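PDB 3DC7: putative uncharacterized protein lp_3323 from Lactobacillus plantarum, which is of unknown function but, as a GDSL-like lipase/acylhydrolase of the SGNH hydrolase clan, probably hydrolyses ester bonds. Local coordinates for residues F134-H139 / V175-L180; Q99-Y104 / S160-A165; G62-S67 / V92-R97; T39-D44 / A207-I212. All blocks are in the same frame, centred on the assembly; numbering follows the deposited sequence.

Contact 1. Residues F134-H139 / V175-L180; sequences FISAIH and VPHLSL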
loop_
_atom_site.group_PDB
_atom_site.type_symbol
_atom_site.label_atom_id
_atom_site.label_comp_id
_atom_site.label_asym_id
_atom_site.label_seq_id
_atom_site.Cartn_x
_atom_site.Cartn_y
_atom_site.Cartn_z
ATOM N N PHE A 134 0.341 12.574 -5.243
ATOM C CA PHE A 134 1.577 13.050 -4.640
ATOM C C PHE A 134 2.681 12.045 -4.887
ATOM O O PHE A 134 2.514 10.856 -4.611
ATOM C CB PHE A 134 1.392 13.253 -3.135
ATOM C CG PHE A 134 1.109 14.671 -2.751
ATOM C CD1 PHE A 134 1.980 15.363 -1.925
ATOM C CD2 PHE A 134 -0.025 15.326 -3.236
ATOM C CE1 PHE A 134 1.729 16.684 -1.570
ATOM C CE2 PHE A 134 -0.281 16.651 -2.893
ATOM C CZ PHE A 134 0.596 17.327 -2.061
ATOM N N ILE A 135 3.801 12.525 -5.419
ATOM C CA ILE A 135 4.957 11.671 -5.697
ATOM C C ILE A 135 6.099 12.081 -4.772
ATOM O O ILE A 135 6.490 13.243 -4.756
ATOM C CB ILE A 135 5.406 11.771 -7.178
ATOM C CG1 ILE A 135 4.228 11.472 -8.124
ATOM C CG2 ILE A 135 6.532 10.813 -7.435
ATOM C CD1 ILE A 135 4.429 11.997 -9.520
ATOM N N SER A 136 6.619 11.140 -3.989
ATOM C CA SER A 136 7.812 11.426 -3.176
ATOM C C SER A 136 9.051 10.708 -3.722
ATOM O O SER A 136 8.948 9.611 -4.278
ATOM C CB SER A 136 7.572 11.075 -1.715
ATOM O OG SER A 136 7.312 9.695 -1.563
ATOM N N ALA A 137 10.213 11.325 -3.538
ATOM C CA ALA A 137 11.447 10.953 -4.235
ATOM C C ALA A 137 12.134 9.686 -3.761
ATOM O O ALA A 137 11.946 9.230 -2.640
ATOM C CB ALA A 137 12.432 12.109 -4.188
ATOM N N ILE A 138 12.944 9.138 -4.659
ATOM C CA ILE A 138 13.910 8.073 -4.382
ATOM C C ILE A 138 14.845 8.443 -3.213
ATOM O O ILE A 138 15.175 9.627 -3.016
ATOM C CB ILE A 138 14.715 7.774 -5.673
ATOM C CG1 ILE A 138 13.755 7.285 -6.767
ATOM C CG2 ILE A 138 15.841 6.737 -5.433
ATOM C CD1 ILE A 138 14.157 7.694 -8.148
ATOM N N HIS A 139 15.219 7.428 -2.430
ATOM C CA HIS A 139 16.248 7.538 -1.391
ATOM C C HIS A 139 17.511 8.091 -2.042
ATOM O O HIS A 139 18.025 7.509 -2.995
ATOM C CB HIS A 139 16.542 6.156 -0.774
ATOM C CG HIS A 139 17.238 6.210 0.556
ATOM N ND1 HIS A 139 18.375 6.961 0.782
ATOM C CD2 HIS A 139 16.967 5.590 1.729
ATOM C CE1 HIS A 139 18.761 6.817 2.038
ATOM N NE2 HIS A 139 17.927 5.987 2.633
ATOM N N VAL A 175 -5.728 11.946 -0.870
ATOM C CA VAL A 175 -4.890 12.057 -2.054
ATOM C C VAL A 175 -3.948 10.864 -2.195
ATOM O O VAL A 175 -3.087 10.672 -1.351
ATOM C CB VAL A 175 -4.044 13.371 -2.043
ATOM C CG1 VAL A 175 -3.110 13.411 -3.258
ATOM C CG2 VAL A 175 -4.951 14.571 -2.020
ATOM N N PRO A 176 -4.084 10.087 -3.288
ATOM C CA PRO A 176 -3.181 8.952 -3.499
ATOM C C PRO A 176 -1.706 9.351 -3.425
ATOM O O PRO A 176 -1.328 10.478 -3.781
ATOM C CB PRO A 176 -3.543 8.469 -4.903
ATOM C CG PRO A 176 -4.992 8.866 -5.060
ATOM C CD PRO A 176 -5.062 10.220 -4.382
ATOM N N HIS A 177 -0.884 8.442 -2.922
ATOM C CA HIS A 177 0.520 8.744 -2.723
ATOM C C HIS A 177 1.355 7.677 -3.390
ATOM O O HIS A 177 1.295 6.526 -2.998
ATOM C CB HIS A 177 0.856 8.853 -1.223
ATOM C CG HIS A 177 2.330 8.917 -0.933
ATOM N ND1 HIS A 177 2.917 8.221 0.102
ATOM C CD2 HIS A 177 3.337 9.581 -1.554
ATOM C CE1 HIS A 177 4.217 8.459 0.115
ATOM N NE2 HIS A 177 4.501 9.280 -0.882
ATOM N N LEU A 178 2.114 8.072 -4.407
ATOM C CA LEU A 178 3.074 7.193 -5.056
ATOM C C LEU A 178 4.470 7.410 -4.462
ATOM O O LEU A 178 5.087 8.464 -4.667
ATOM C CB LEU A 178 3.095 7.454 -6.568
ATOM C CG LEU A 178 4.198 6.816 -7.432
ATOM C CD1 LEU A 178 4.295 5.308 -7.252
ATOM C CD2 LEU A 178 3.946 7.139 -8.893
ATOM N N SER A 179 4.967 6.414 -3.737
ATOM C CA SER A 179 6.258 6.538 -3.076
ATOM C C SER A 179 7.366 5.915 -3.905
ATOM O O SER A 179 7.546 4.691 -3.867
ATOM C CB SER A 179 6.211 5.870 -1.710
ATOM O OG SER A 179 7.510 5.835 -1.146
ATOM N N LEU A 180 8.101 6.738 -4.664
ATOM C CA LEU A 180 9.277 6.227 -5.400
ATOM C C LEU A 180 10.333 5.756 -4.411
ATOM O O LEU A 180 11.127 4.862 -4.693
ATOM C CB LEU A 180 9.872 7.284 -6.320
ATOM C CG LEU A 180 8.982 7.876 -7.405
ATOM C CD1 LEU A 180 9.786 8.877 -8.201
ATOM C CD2 LEU A 180 8.424 6.774 -8.311
#
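The imidazole of His177 turns its edge to Ser136 and Phe134. NE2 donates to Ser136 OG over 2.9 Å, with the hydroxyl oxygen 10° out of the ring plane, and CD2 lies 3.4 Å from Phe134 O. Ser179 N stands over one face, displaced toward the rim. Phe134 CD2 meets Val175 CG1 at 3.6 Å, obliquely to its ring, which Leu116, Leu119 and Leu120 of helix 112-126 also touch. With His177 CG anti to the backbone N (chi1 170°), the side chain starts out toward Ser136. A serine suits that place, being small and able to accept from the ring while also bonding Glu163 of helix 159-173. An alanine at His177 would probably leave Ser136 OG without its N-H donor and its hydroxyl less firmly oriented. Backbone bonds join the strands: Phe134 N to Pro176 O, Leu178 N to Phe134 O, Ser136 N to Leu178 O and, weakly, Leu180 N to Ser136 O. On the face opposite His177, branched aliphatic residues close up, Ile135 CG2 lying 3.8 Å from Leu180 CG. Strands 132-136 and 177-179, joined through helix 159-173, make a beta-alpha-beta crossover at one edge of the parallel sheet of this SGNH-type alpha/beta fold.

Contact 2. Residues Q99-Y104 / S160-A165; sequences QPLGQY and SDYEAA
Tyr162 and Gln99 supply the polar part of the contact: Tyr162 OH donates to the main-chain Gln99 O over 2.6 Å, approaching with a C=O...donor angle of 160°. The carbonyl oxygen lies in the ring plane, at its edge. Asn153 ND2 also bonds this hydroxyl, which therefore joins two loops to helix 159-173.

The aromatic part is a CH-pi contact on one face of the same ring. Leu101 CD1 sits over its centre, 3.9 Å from the centroid and 12° off the normal. Leucine suits the place because its chain forks at CG into two methyls that serve different partners; CG, anti to the backbone N (chi1 -178°), carries the fork toward the helix.

The aliphatic contacts show that division. While CD1 covers the ring and comes within 4.2 Å of Ala165 CB, a residue small enough to let the loop approach the helix, CD2 touches Asp161 CB at 3.9 Å. The carboxylate of Asp161 is engaged with Arg158 in a salt bridge.

Tyrosine thus does two jobs at once: its face is a greasy platform for Leu101, and its hydroxyl gives a buried main-chain oxygen a hydrogen bond.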
loop_
_atom_site.group_PDB
_atom_site.type_symbol
_atom_site.label_atom_id
_atom_site.label_comp_id
_atom_site.label_asym_id
_atom_site.label_seq_id
_atom_site.Cartn_x
_atom_site.Cartn_y
_atom_site.Cartn_z
ATOM N N GLN A 99 14.353 21.964 5.700
ATOM C CA GLN A 99 13.048 22.492 6.124
ATOM C C GLN A 99 12.693 21.855 7.472
ATOM O O GLN A 99 12.701 20.631 7.589
ATOM C CB GLN A 99 11.967 22.189 5.079
ATOM C CG GLN A 99 10.562 22.756 5.372
ATOM C CD GLN A 99 10.475 24.259 5.163
ATOM O OE1 GLN A 99 10.173 25.025 6.096
ATOM N NE2 GLN A 99 10.757 24.697 3.939
ATOM N N PRO A 100 12.401 22.676 8.511
ATOM C CA PRO A 100 11.981 22.021 9.754
ATOM C C PRO A 100 10.830 21.076 9.444
ATOM O O PRO A 100 9.963 21.410 8.625
ATOM C CB PRO A 100 11.515 23.185 10.637
ATOM C CG PRO A 100 12.336 24.358 10.144
ATOM C CD PRO A 100 12.415 24.149 8.642
ATOM N N LEU A 101 10.856 19.896 10.049
ATOM C CA LEU A 101 9.836 18.886 9.791
ATOM C C LEU A 101 8.508 19.261 10.434
ATOM O O LEU A 101 7.444 19.131 9.820
ATOM C CB LEU A 101 10.296 17.516 10.285
ATOM C CG LEU A 101 9.346 16.343 10.043
ATOM C CD1 LEU A 101 9.126 16.105 8.567
ATOM C CD2 LEU A 101 9.861 15.098 10.729
ATOM N N GLY A 102 8.572 19.741 11.671
ATOM C CA GLY A 102 7.375 20.034 12.414
ATOM C C GLY A 102 6.726 18.751 12.879
ATOM O O GLY A 102 7.367 17.706 12.957
ATOM N N GLN A 103 5.436 18.842 13.161
ATOM C CA GLN A 103 4.695 17.793 13.836
ATOM C C GLN A 103 3.308 17.695 13.189
ATOM O O GLN A 103 2.740 18.694 12.732
ATOM C CB GLN A 103 4.586 18.172 15.319
ATOM C CG GLN A 103 4.155 17.068 16.242
ATOM C CD GLN A 103 4.417 17.383 17.715
ATOM O OE1 GLN A 103 5.393 18.070 18.068
ATOM N NE2 GLN A 103 3.549 16.866 18.585
ATOM N N TYR A 104 2.776 16.482 13.133
ATOM C CA TYR A 104 1.436 16.252 12.609
ATOM C C TYR A 104 0.433 17.145 13.359
ATOM O O TYR A 104 0.372 17.132 14.582
ATOM C CB TYR A 104 1.092 14.765 12.735
ATOM C CG TYR A 104 -0.281 14.392 12.243
ATOM C CD1 TYR A 104 -1.306 14.106 13.145
ATOM C CD2 TYR A 104 -0.555 14.310 10.886
ATOM C CE1 TYR A 104 -2.582 13.750 12.705
ATOM C CE2 TYR A 104 -1.825 13.961 10.427
ATOM C CZ TYR A 104 -2.835 13.682 11.350
ATOM O OH TYR A 104 -4.097 13.337 10.918
ATOM N N SER A 160 13.250 9.424 5.364
ATOM C CA SER A 160 12.036 8.659 5.675
ATOM C C SER A 160 11.102 9.323 6.693
ATOM O O SER A 160 9.941 8.929 6.808
ATOM C CB SER A 160 12.390 7.248 6.140
ATOM O OG SER A 160 13.073 7.287 7.385
ATOM N N ASP A 161 11.593 10.317 7.436
ATOM C CA ASP A 161 10.702 11.114 8.312
ATOM C C ASP A 161 9.818 12.058 7.499
ATOM O O ASP A 161 8.649 12.263 7.828
ATOM C CB ASP A 161 11.501 11.896 9.341
ATOM C CG ASP A 161 12.162 11.000 10.357
ATOM O OD1 ASP A 161 11.500 10.043 10.809
ATOM O OD2 ASP A 161 13.341 11.238 10.704
ATOM N N TYR A 162 10.384 12.611 6.422
ATOM C CA TYR A 162 9.634 13.461 5.488
ATOM C C TYR A 162 8.697 12.630 4.624
ATOM O O TYR A 162 7.540 12.972 4.420
ATOM C CB TYR A 162 10.599 14.258 4.615
ATOM C CG TYR A 162 11.385 15.297 5.383
ATOM C CD1 TYR A 162 12.453 14.930 6.202
ATOM C CD2 TYR A 162 11.066 16.644 5.290
ATOM C CE1 TYR A 162 13.168 15.880 6.905
ATOM C CE2 TYR A 162 11.783 17.600 5.993
ATOM C CZ TYR A 162 12.830 17.207 6.792
ATOM O OH TYR A 162 13.540 18.143 7.487
ATOM N N GLU A 163 9.217 11.529 4.124
ATOM C CA GLU A 163 8.435 10.527 3.412
ATOM C C GLU A 163 7.197 10.065 4.218
ATOM O O GLU A 163 6.111 9.965 3.665
ATOM C CB GLU A 163 9.365 9.369 3.026
ATOM C CG GLU A 163 8.672 8.089 2.588
ATOM C CD GLU A 163 7.978 8.239 1.246
ATOM O OE1 GLU A 163 8.319 9.192 0.507
ATOM O OE2 GLU A 163 7.092 7.408 0.944
ATOM N N ALA A 164 7.349 9.838 5.522
ATOM C CA ALA A 164 6.217 9.479 6.390
ATOM C C ALA A 164 5.208 10.618 6.582
ATOM O O ALA A 164 3.994 10.376 6.639
ATOM C CB ALA A 164 6.708 8.973 7.744
ATOM N N ALA A 165 5.710 11.853 6.668
ATOM C CA ALA A 165 4.862 13.050 6.743
ATOM C C ALA A 165 3.936 13.154 5.518
ATOM O O ALA A 165 2.724 13.362 5.658
ATOM C CB ALA A 165 5.728 14.319 6.897
#

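Contact 3. Residues G62-S67 / V92-R97; sequences GSTIGS and VNDYGR
Asp94 grips the turn at Ile65 and Gly66 from the GxND sequence (Gly-Val92-Asn93-Asp94), block III of the SGNH hydrolases, whose asparagine in relatives helps form the oxyanion hole. Its carboxylate faces two consecutive backbone N-H groups: OD2 accepts from Ile65 N at 2.7 Å and 164°, OD1 from Gly66 N at 2.8 Å and 173°. Each oxygen uses its syn lone pair, and OD1 has a further, weak bond from Ile65 N. Aspartate suits the place because its two oxygens match two adjacent N-H groups, which would probably also help to stabilise a buried negative charge. An alanine at Asp94 would probably leave both N-H groups without their acceptor and the turn less firmly tied to the helix.

Just past the C-terminal end of the short helix 92-96, Arg97 NH1 reaches Gly62 O at 2.7 Å, the oxygen lying in the guanidinium plane. Gly62 fits because it has positive phi and because a side-chain carbon there would collide with NH1. Between these grips, Thr64 CG2 packs on Asn93 CB at 3.7 Å.

Further out, the turn is held from within and from behind. Thr64 OG1 donates to Gly66 O over 2.7 Å and also bonds Tyr69 N. Ile65 rests on Phe112, Ala115 and Leu116 of helix 112-126, while the guanidinium of Arg97 makes a cation-pi contact with Tyr69. One water completes the seam, donating to Ser63 O at 3.1 Å and accepting from Asn93 N at 3.0 Å.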
loop_
_atom_site.group_PDB
_atom_site.type_symbol
_atom_site.label_atom_id
_atom_site.label_comp_id
_atom_site.label_asym_id
_atom_site.label_seq_id
_atom_site.Cartn_x
_atom_site.Cartn_y
_atom_site.Cartn_z
ATOM N N GLY A 62 15.351 23.457 -6.954
ATOM C CA GLY A 62 15.649 23.758 -5.564
ATOM C C GLY A 62 14.456 23.987 -4.662
ATOM O O GLY A 62 14.630 24.160 -3.458
ATOM N N SER A 63 13.255 23.963 -5.237
ATOM C CA SER A 63 12.030 24.319 -4.524
ATOM C C SER A 63 11.620 23.313 -3.428
ATOM O O SER A 63 11.684 22.107 -3.614
ATOM C CB SER A 63 10.884 24.540 -5.538
ATOM O OG SER A 63 9.615 24.600 -4.904
ATOM N N THR A 64 11.189 23.833 -2.287
ATOM C CA THR A 64 10.699 23.018 -1.184
ATOM C C THR A 64 9.179 23.112 -1.179
ATOM O O THR A 64 8.613 23.972 -1.844
ATOM C CB THR A 64 11.217 23.571 0.152
ATOM O OG1 THR A 64 10.886 24.977 0.244
ATOM C CG2 THR A 64 12.741 23.360 0.274
ATOM N N ILE A 65 8.516 22.225 -0.448
ATOM C CA ILE A 65 7.070 22.361 -0.223
ATOM C C ILE A 65 6.835 23.498 0.780
ATOM O O ILE A 65 5.935 24.320 0.605
ATOM C CB ILE A 65 6.446 21.043 0.272
ATOM C CG1 ILE A 65 6.422 20.015 -0.868
ATOM C CG2 ILE A 65 5.039 21.289 0.794
ATOM C CD1 ILE A 65 6.011 18.635 -0.450
ATOM N N GLY A 66 7.674 23.539 1.814
ATOM C CA GLY A 66 7.607 24.585 2.829
ATOM C C GLY A 66 8.251 25.906 2.435
ATOM O O GLY A 66 8.715 26.088 1.290
ATOM N N SER A 67 8.316 26.806 3.415
ATOM C CA SER A 67 8.723 28.194 3.209
ATOM C C SER A 67 10.147 28.502 2.717
ATOM O O SER A 67 10.403 29.632 2.285
ATOM C CB SER A 67 8.485 28.973 4.496
ATOM O OG SER A 67 9.381 28.539 5.499
ATOM N N VAL A 92 12.077 16.309 -1.394
ATOM C CA VAL A 92 13.489 15.981 -1.338
ATOM C C VAL A 92 14.336 17.197 -0.968
ATOM O O VAL A 92 15.345 17.058 -0.279
ATOM C CB VAL A 92 14.012 15.263 -2.612
ATOM C CG1 VAL A 92 14.412 16.252 -3.700
ATOM C CG2 VAL A 92 15.211 14.404 -2.235
ATOM N N ASN A 93 13.904 18.382 -1.404
ATOM C CA ASN A 93 14.557 19.631 -0.993
ATOM C C ASN A 93 14.197 20.016 0.431
ATOM O O ASN A 93 15.032 20.536 1.165
ATOM C CB ASN A 93 14.239 20.784 -1.949
ATOM C CG ASN A 93 14.878 20.602 -3.313
ATOM O OD1 ASN A 93 14.232 20.816 -4.347
ATOM N ND2 ASN A 93 16.149 20.197 -3.324
ATOM N N ASP A 94 12.958 19.752 0.832
ATOM C CA ASP A 94 12.605 19.964 2.227
ATOM C C ASP A 94 13.531 19.133 3.118
ATOM O O ASP A 94 14.045 19.631 4.119
ATOM C CB ASP A 94 11.143 19.653 2.473
ATOM C CG ASP A 94 10.216 20.496 1.599
ATOM O OD1 ASP A 94 9.504 21.382 2.144
ATOM O OD2 ASP A 94 10.198 20.271 0.360
ATOM N N TYR A 95 13.778 17.883 2.728
ATOM C CA TYR A 95 14.757 17.059 3.449
ATOM C C TYR A 95 16.182 17.635 3.330
ATOM O O TYR A 95 16.786 17.994 4.330
ATOM C CB TYR A 95 14.727 15.584 3.008
ATOM C CG TYR A 95 15.927 14.788 3.493
ATOM C CD1 TYR A 95 16.078 14.469 4.849
ATOM C CD2 TYR A 95 16.932 14.392 2.607
ATOM C CE1 TYR A 95 17.188 13.771 5.304
ATOM C CE2 TYR A 95 18.043 13.690 3.054
ATOM C CZ TYR A 95 18.163 13.384 4.398
ATOM O OH TYR A 95 19.247 12.670 4.843
ATOM N N GLY A 96 16.682 17.748 2.103
ATOM C CA GLY A 96 18.077 18.093 1.861
ATOM C C GLY A 96 18.470 19.535 2.124
ATOM O O GLY A 96 19.638 19.831 2.333
ATOM N N ARG A 97 17.501 20.445 2.111
ATOM C CA ARG A 97 17.805 21.846 2.383
ATOM C C ARG A 97 17.275 22.281 3.759
ATOM O O ARG A 97 17.086 23.468 4.022
ATOM C CB ARG A 97 17.295 22.736 1.248
ATOM C CG ARG A 97 17.649 22.194 -0.143
ATOM C CD ARG A 97 17.231 23.131 -1.258
ATOM N NE ARG A 97 18.228 24.172 -1.477
ATOM C CZ ARG A 97 18.086 25.192 -2.318
ATOM N NH1 ARG A 97 16.967 25.335 -3.014
ATOM N NH2 ARG A 97 19.057 26.096 -2.441
HETATM O O HOH W 1 11.447 19.140 -2.901
#

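Contact 4. Residues T39-D44 / A207-I212; sequences TVHYHD and AGHRVI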
loop_
_atom_site.group_PDB
_atom_site.type_symbol
_atom_site.label_atom_id
_atom_site.label_comp_id
_atom_site.label_asym_id
_atom_site.label_seq_id
_atom_site.Cartn_x
_atom_site.Cartn_y
_atom_site.Cartn_z
ATOM N N THR A 39 17.865 15.597 -19.929
ATOM C CA THR A 39 17.172 16.262 -21.027
ATOM C C THR A 39 15.739 15.774 -21.229
ATOM O O THR A 39 14.912 16.525 -21.742
ATOM C CB THR A 39 17.967 16.183 -22.353
ATOM O OG1 THR A 39 18.266 14.817 -22.663
ATOM C CG2 THR A 39 19.281 16.977 -22.240
ATOM N N VAL A 40 15.451 14.533 -20.819
ATOM C CA VAL A 40 14.134 13.925 -21.023
ATOM C C VAL A 40 13.523 13.459 -19.699
ATOM O O VAL A 40 13.933 12.444 -19.142
ATOM C CB VAL A 40 14.188 12.738 -22.013
ATOM C CG1 VAL A 40 12.776 12.233 -22.311
ATOM C CG2 VAL A 40 14.903 13.137 -23.311
ATOM N N HIS A 41 12.537 14.209 -19.219
ATOM C CA HIS A 41 11.946 13.992 -17.902
ATOM C C HIS A 41 10.774 13.010 -17.960
ATOM O O HIS A 41 10.254 12.720 -19.026
ATOM C CB HIS A 41 11.489 15.323 -17.304
ATOM C CG HIS A 41 12.614 16.239 -16.933
ATOM N ND1 HIS A 41 13.278 17.016 -17.858
ATOM C CD2 HIS A 41 13.184 16.511 -15.735
ATOM C CE1 HIS A 41 14.209 17.724 -17.243
ATOM N NE2 HIS A 41 14.177 17.432 -15.956
ATOM N N TYR A 42 10.360 12.512 -16.808
ATOM C CA TYR A 42 9.246 11.565 -16.746
ATOM C C TYR A 42 7.980 12.147 -17.395
ATOM O O TYR A 42 7.266 11.442 -18.110
ATOM C CB TYR A 42 8.969 11.123 -15.299
ATOM C CG TYR A 42 8.438 12.240 -14.442
ATOM C CD1 TYR A 42 7.061 12.446 -14.305
ATOM C CD2 TYR A 42 9.305 13.122 -13.810
ATOM C CE1 TYR A 42 6.563 13.512 -13.542
ATOM C CE2 TYR A 42 8.826 14.183 -13.041
ATOM C CZ TYR A 42 7.454 14.373 -12.914
ATOM O OH TYR A 42 6.986 15.412 -12.154
ATOM N N HIS A 43 7.719 13.434 -17.164
ATOM C CA HIS A 43 6.507 14.043 -17.695
ATOM C C HIS A 43 6.588 14.281 -19.213
ATOM O O HIS A 43 5.559 14.371 -19.876
ATOM C CB HIS A 43 6.140 15.316 -16.934
ATOM C CG HIS A 43 7.229 16.330 -16.905
ATOM N ND1 HIS A 43 7.371 17.294 -17.882
ATOM C CD2 HIS A 43 8.244 16.522 -16.028
ATOM C CE1 HIS A 43 8.420 18.047 -17.599
ATOM N NE2 HIS A 43 8.970 17.595 -16.484
ATOM N N ASP A 44 7.802 14.365 -19.756
ATOM C CA ASP A 44 7.997 14.510 -21.199
ATOM C C ASP A 44 7.665 13.192 -21.893
ATOM O O ASP A 44 7.020 13.175 -22.952
ATOM C CB ASP A 44 9.433 14.927 -21.508
ATOM C CG ASP A 44 9.723 16.364 -21.110
ATOM O OD1 ASP A 44 8.824 17.220 -21.250
ATOM O OD2 ASP A 44 10.856 16.652 -20.660
ATOM N N ALA A 207 17.851 7.586 -17.859
ATOM C CA ALA A 207 17.450 6.206 -17.538
ATOM C C ALA A 207 16.548 6.157 -16.299
ATOM O O ALA A 207 15.596 5.374 -16.234
ATOM C CB ALA A 207 18.691 5.306 -17.354
ATOM N N GLY A 208 16.850 7.011 -15.325
ATOM C CA GLY A 208 16.075 7.101 -14.082
ATOM C C GLY A 208 14.701 7.657 -14.359
ATOM O O GLY A 208 13.710 7.199 -13.787
ATOM N N HIS A 209 14.642 8.631 -15.260
ATOM C CA HIS A 209 13.380 9.194 -15.697
ATOM C C HIS A 209 12.489 8.215 -16.450
ATOM O O HIS A 209 11.276 8.263 -16.284
ATOM C CB HIS A 209 13.588 10.477 -16.492
ATOM C CG HIS A 209 13.854 11.667 -15.626
ATOM N ND1 HIS A 209 12.843 12.412 -15.061
ATOM C CD2 HIS A 209 15.015 12.221 -15.201
ATOM C CE1 HIS A 209 13.366 13.389 -14.343
ATOM N NE2 HIS A 209 14.682 13.297 -14.410
ATOM N N ARG A 210 13.067 7.331 -17.260
ATOM C CA ARG A 210 12.291 6.305 -17.952
ATOM C C ARG A 210 11.630 5.378 -16.933
ATOM O O ARG A 210 10.460 4.995 -17.076
ATOM C CB ARG A 210 13.181 5.515 -18.913
ATOM C CG ARG A 210 13.540 6.288 -20.168
ATOM C CD ARG A 210 14.092 5.383 -21.255
ATOM N NE ARG A 210 15.413 4.843 -20.939
ATOM C CZ ARG A 210 16.555 5.513 -21.069
ATOM N NH1 ARG A 210 16.559 6.771 -21.497
ATOM N NH2 ARG A 210 17.701 4.922 -20.763
ATOM N N VAL A 211 12.398 5.027 -15.902
ATOM C CA VAL A 211 11.894 4.193 -14.797
ATOM C C VAL A 211 10.717 4.896 -14.118
ATOM O O VAL A 211 9.655 4.298 -13.933
ATOM C CB VAL A 211 12.998 3.853 -13.753
ATOM C CG1 VAL A 211 12.397 3.256 -12.483
ATOM C CG2 VAL A 211 14.024 2.890 -14.339
ATOM N N ILE A 212 10.906 6.169 -13.772
ATOM C CA ILE A 212 9.880 6.945 -13.076
ATOM C C ILE A 212 8.575 7.028 -13.870
ATOM O O ILE A 212 7.495 6.880 -13.304
ATOM C CB ILE A 212 10.404 8.358 -12.704
ATOM C CG1 ILE A 212 11.441 8.241 -11.585
ATOM C CG2 ILE A 212 9.251 9.274 -12.274
ATOM C CD1 ILE A 212 12.269 9.486 -11.381
#
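His209 leans over the start of helix 42-50, and its CB already touches Val40 O at 3.3 Å. CG, anti to its own carbonyl carbon (chi1 -79°), stays near that oxygen, at 3.6 Å, and CD2 is still close to it. The next atom on the other branch, ND1, carries the one hydrogen bond of the contact: Tyr42 N donates to it over 3.0 Å, a weak bond with an N-H...acceptor angle of 135°. An N-H in the first turn of a helix has no main-chain acceptor within that helix, and a histidine nitrogen can supply one. ND1 also lies in the plane of the Tyr42 ring, at its edge, 3.8 Å from CD2. Beyond it, CE1 and NE2 lie beside His41: the edge of the His41 ring is turned toward the face of His209 in an offset edge-to-face pair, centroids 4.8 Å apart and planes at 71°. His41 is the N-cap residue, and its backbone N donates to OD2 of Asp44, in the first turn of the helix. One helical turn beyond His209, the beta-branched Ile212 puts CG2 against Tyr42 CB at 3.6 Å.

Tyr42 ties this junction to the sheet. Its hydroxyl bonds Thr32, and its ring meets Trp26 of strand 24-28 and Phe89 of strand 85-89. Helix 206-223 thus packs near its beginning against the N-terminal turn of helix 42-50, beside the central strands.

Contact 1 is the hub, each of the others touching it. Glu163, on the helix of contact 2, bonds both Ser136 and Ser179 of contact 1. Ala137 CB meets Val92 CB of contact 3 at 3.9 Å, and Leu180 CD1 meets Ile212 CG1 of contact 4 at 3.8 Å. Beside contact 1, a sulfate ion, probably from the crystallisation liquor, lies about 3 Å from the side chain of His177. Contacts 2 and 3 adjoin, Gln99 N lying 2.8 Å from Asp94 O in a probable hydrogen bond. Contacts 2 and 4 lie on opposite sides of the chain's centre, their centres 27 Å apart. Contact 3 probably borders the active site, since Asn93 packs on Asp29 of the GDS signature.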